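Local coordinates for protein peptide methionine sulfoxide reductase msrA/msrB (Neisseria meningitidis, PDB 3BQG) that reduces peptide methionine sulfoxide back to methionine through its central MsrA domain, captured here in the sulfenic acid form, at residues Q94-V99 with V126-P131. The protein carries 1 engineered substitution. Numbering follows the deposited sequence.
Sequences QYRSGV and VVENEP
The extended side chain of Arg-96 lies across the carboxylate of Glu-128, CD resting 3.4 Å from OE2 while NE forms a salt bridge to OE1 (3.0 Å). OE1 sits in the guanidinium plane, but the two flat groups are turned 65° apart; NE meets the syn side of OE1 from out of the carboxylate plane, and the N-H···O angle is 148°. Tyr-100 OH is also hydrogen-bonded to this oxygen, and a water links it to Arg-96 NH2; Arg-96 NH1 is held by the carbonyls of Thr-93 and Gly-52. Beneath the ion pair, Glu-128 straddles the neighbouring strand: its N donates to Ser-97 O (3.0 Å), and its O accepts from Val-99 N (2.8 Å). This is the parallel pairing of a beta-alpha-beta crossover, in which helix 106-117 links strand 97-101 to the edge strand 128-131 of the mixed sheet. At Gly-98 the backbones come close, with CA 3.3 Å from Glu-128 O in a CA-H···O contact. Farther along, Glu-130 N makes a weak bond to Val-99 O. Val-99, on the sheet face that packs against the crossover helix, uses CG2 to meet CG1 of Val-127 from the loop before the edge strand, and these side chains pack on Ile-110 and Leu-114, respectively. Val-127 CG1, anti to the backbone N (chi1 178°), also touches Gly-98 CA, whereas its CG2 abuts Ser-97 OG at 3.4 Å.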
loop_
_atom_site.group_PDB
_atom_site.type_symbol
_atom_site.label_atom_id
_atom_site.label_comp_id
_atom_site.label_asym_id
_atom_site.label_seq_id
_atom_site.Cartn_x
_atom_site.Cartn_y
_atom_site.Cartn_z
ATOM N N GLN A 94 12.509 -0.564 1.474
ATOM C CA GLN A 94 11.502 0.491 1.395
ATOM C C GLN A 94 10.400 0.170 0.384
ATOM O O GLN A 94 9.388 0.874 0.318
ATOM C CB GLN A 94 12.155 1.841 1.067
ATOM C CG GLN A 94 12.393 2.130 -0.405
ATOM C CD GLN A 94 13.340 3.306 -0.611
ATOM O OE1 GLN A 94 14.558 3.157 -0.494
ATOM N NE2 GLN A 94 12.782 4.486 -0.905
ATOM N N TYR A 95 10.600 -0.898 -0.391
ATOM C CA TYR A 95 9.627 -1.335 -1.388
ATOM C C TYR A 95 9.023 -2.690 -1.000
ATOM O O TYR A 95 8.381 -3.345 -1.824
ATOM C CB TYR A 95 10.286 -1.449 -2.775
ATOM C CG TYR A 95 10.912 -0.156 -3.263
ATOM C CD1 TYR A 95 10.129 0.970 -3.503
ATOM C CD2 TYR A 95 12.291 -0.049 -3.449
ATOM C CE1 TYR A 95 10.700 2.170 -3.913
ATOM C CE2 TYR A 95 12.877 1.149 -3.859
ATOM C CZ TYR A 95 12.073 2.252 -4.086
ATOM O OH TYR A 95 12.641 3.445 -4.463
ATOM N N ARG A 96 9.234 -3.109 0.249
ATOM C CA ARG A 96 8.702 -4.383 0.727
ATOM C C ARG A 96 7.178 -4.330 0.745
ATOM O O ARG A 96 6.599 -3.252 0.889
ATOM C CB ARG A 96 9.235 -4.698 2.140
ATOM C CG ARG A 96 8.727 -3.794 3.278
ATOM C CD ARG A 96 9.335 -4.248 4.608
ATOM N NE ARG A 96 8.932 -3.458 5.774
ATOM C CZ ARG A 96 9.502 -2.313 6.155
ATOM N NH1 ARG A 96 10.513 -1.798 5.466
ATOM N NH2 ARG A 96 9.069 -1.688 7.243
ATOM N N SER A 97 6.526 -5.481 0.587
ATOM C CA SER A 97 5.065 -5.511 0.602
ATOM C C SER A 97 4.544 -5.744 2.015
ATOM O O SER A 97 5.156 -6.453 2.813
ATOM C CB SER A 97 4.523 -6.607 -0.328
ATOM O OG SER A 97 4.947 -7.901 0.083
ATOM N N GLY A 98 3.411 -5.129 2.324
ATOM C CA GLY A 98 2.837 -5.309 3.637
ATOM C C GLY A 98 1.514 -4.606 3.829
ATOM O O GLY A 98 1.185 -3.658 3.111
ATOM N N VAL A 99 0.745 -5.097 4.796
ATOM C CA VAL A 99 -0.545 -4.513 5.145
ATOM C C VAL A 99 -0.405 -4.208 6.646
ATOM O O VAL A 99 -0.109 -5.112 7.430
ATOM C CB VAL A 99 -1.700 -5.528 4.919
ATOM C CG1 VAL A 99 -3.025 -4.917 5.368
ATOM C CG2 VAL A 99 -1.761 -5.937 3.433
ATOM N N VAL A 126 4.914 -13.411 0.668
ATOM C CA VAL A 126 5.791 -12.794 1.655
ATOM C C VAL A 126 5.300 -11.435 2.159
ATOM O O VAL A 126 6.051 -10.691 2.785
ATOM C CB VAL A 126 7.234 -12.637 1.107
ATOM C CG1 VAL A 126 7.782 -13.991 0.693
ATOM C CG2 VAL A 126 7.254 -11.673 -0.073
ATOM N N VAL A 127 4.038 -11.120 1.890
ATOM C CA VAL A 127 3.444 -9.857 2.332
ATOM C C VAL A 127 3.387 -9.776 3.861
ATOM O O VAL A 127 2.940 -10.714 4.520
ATOM C CB VAL A 127 2.004 -9.707 1.771
ATOM C CG1 VAL A 127 1.365 -8.415 2.283
ATOM C CG2 VAL A 127 2.041 -9.725 0.250
ATOM N N GLU A 128 3.840 -8.657 4.422
ATOM C CA GLU A 128 3.812 -8.458 5.874
ATOM C C GLU A 128 2.378 -8.193 6.346
ATOM O O GLU A 128 1.565 -7.635 5.616
ATOM C CB GLU A 128 4.714 -7.275 6.282
ATOM C CG GLU A 128 6.198 -7.512 6.018
ATOM C CD GLU A 128 7.099 -6.388 6.508
ATOM O OE1 GLU A 128 6.659 -5.223 6.572
ATOM O OE2 GLU A 128 8.270 -6.669 6.816
ATOM N N ASN A 129 2.089 -8.606 7.576
ATOM C CA ASN A 129 0.779 -8.433 8.199
ATOM C C ASN A 129 1.066 -8.137 9.668
ATOM O O ASN A 129 1.263 -9.052 10.463
ATOM C CB ASN A 129 -0.040 -9.729 8.079
ATOM C CG ASN A 129 -1.397 -9.635 8.764
ATOM O OD1 ASN A 129 -1.842 -8.550 9.141
ATOM N ND2 ASN A 129 -2.068 -10.773 8.908
ATOM N N GLU A 130 1.097 -6.861 10.028
ATOM C CA GLU A 130 1.410 -6.500 11.404
ATOM C C GLU A 130 0.881 -5.115 11.761
ATOM O O GLU A 130 0.512 -4.334 10.882
ATOM C CB GLU A 130 2.928 -6.567 11.608
ATOM C CG GLU A 130 3.701 -5.512 10.843
ATOM C CD GLU A 130 5.198 -5.754 10.865
ATOM O OE1 GLU A 130 5.962 -4.772 10.755
ATOM O OE2 GLU A 130 5.611 -6.927 10.977
ATOM N N PRO A 131 0.841 -4.787 13.064
ATOM C CA PRO A 131 0.341 -3.478 13.488
ATOM C C PRO A 131 1.125 -2.324 12.868
ATOM O O PRO A 131 2.307 -2.468 12.550
ATOM C CB PRO A 131 0.522 -3.508 15.007
ATOM C CG PRO A 131 0.529 -4.971 15.346
ATOM C CD PRO A 131 1.346 -5.550 14.220
HETATM O O HOH W 1 7.224 -3.586 9.023
HETATM O O HOH W 2 7.399 -8.238 2.496
#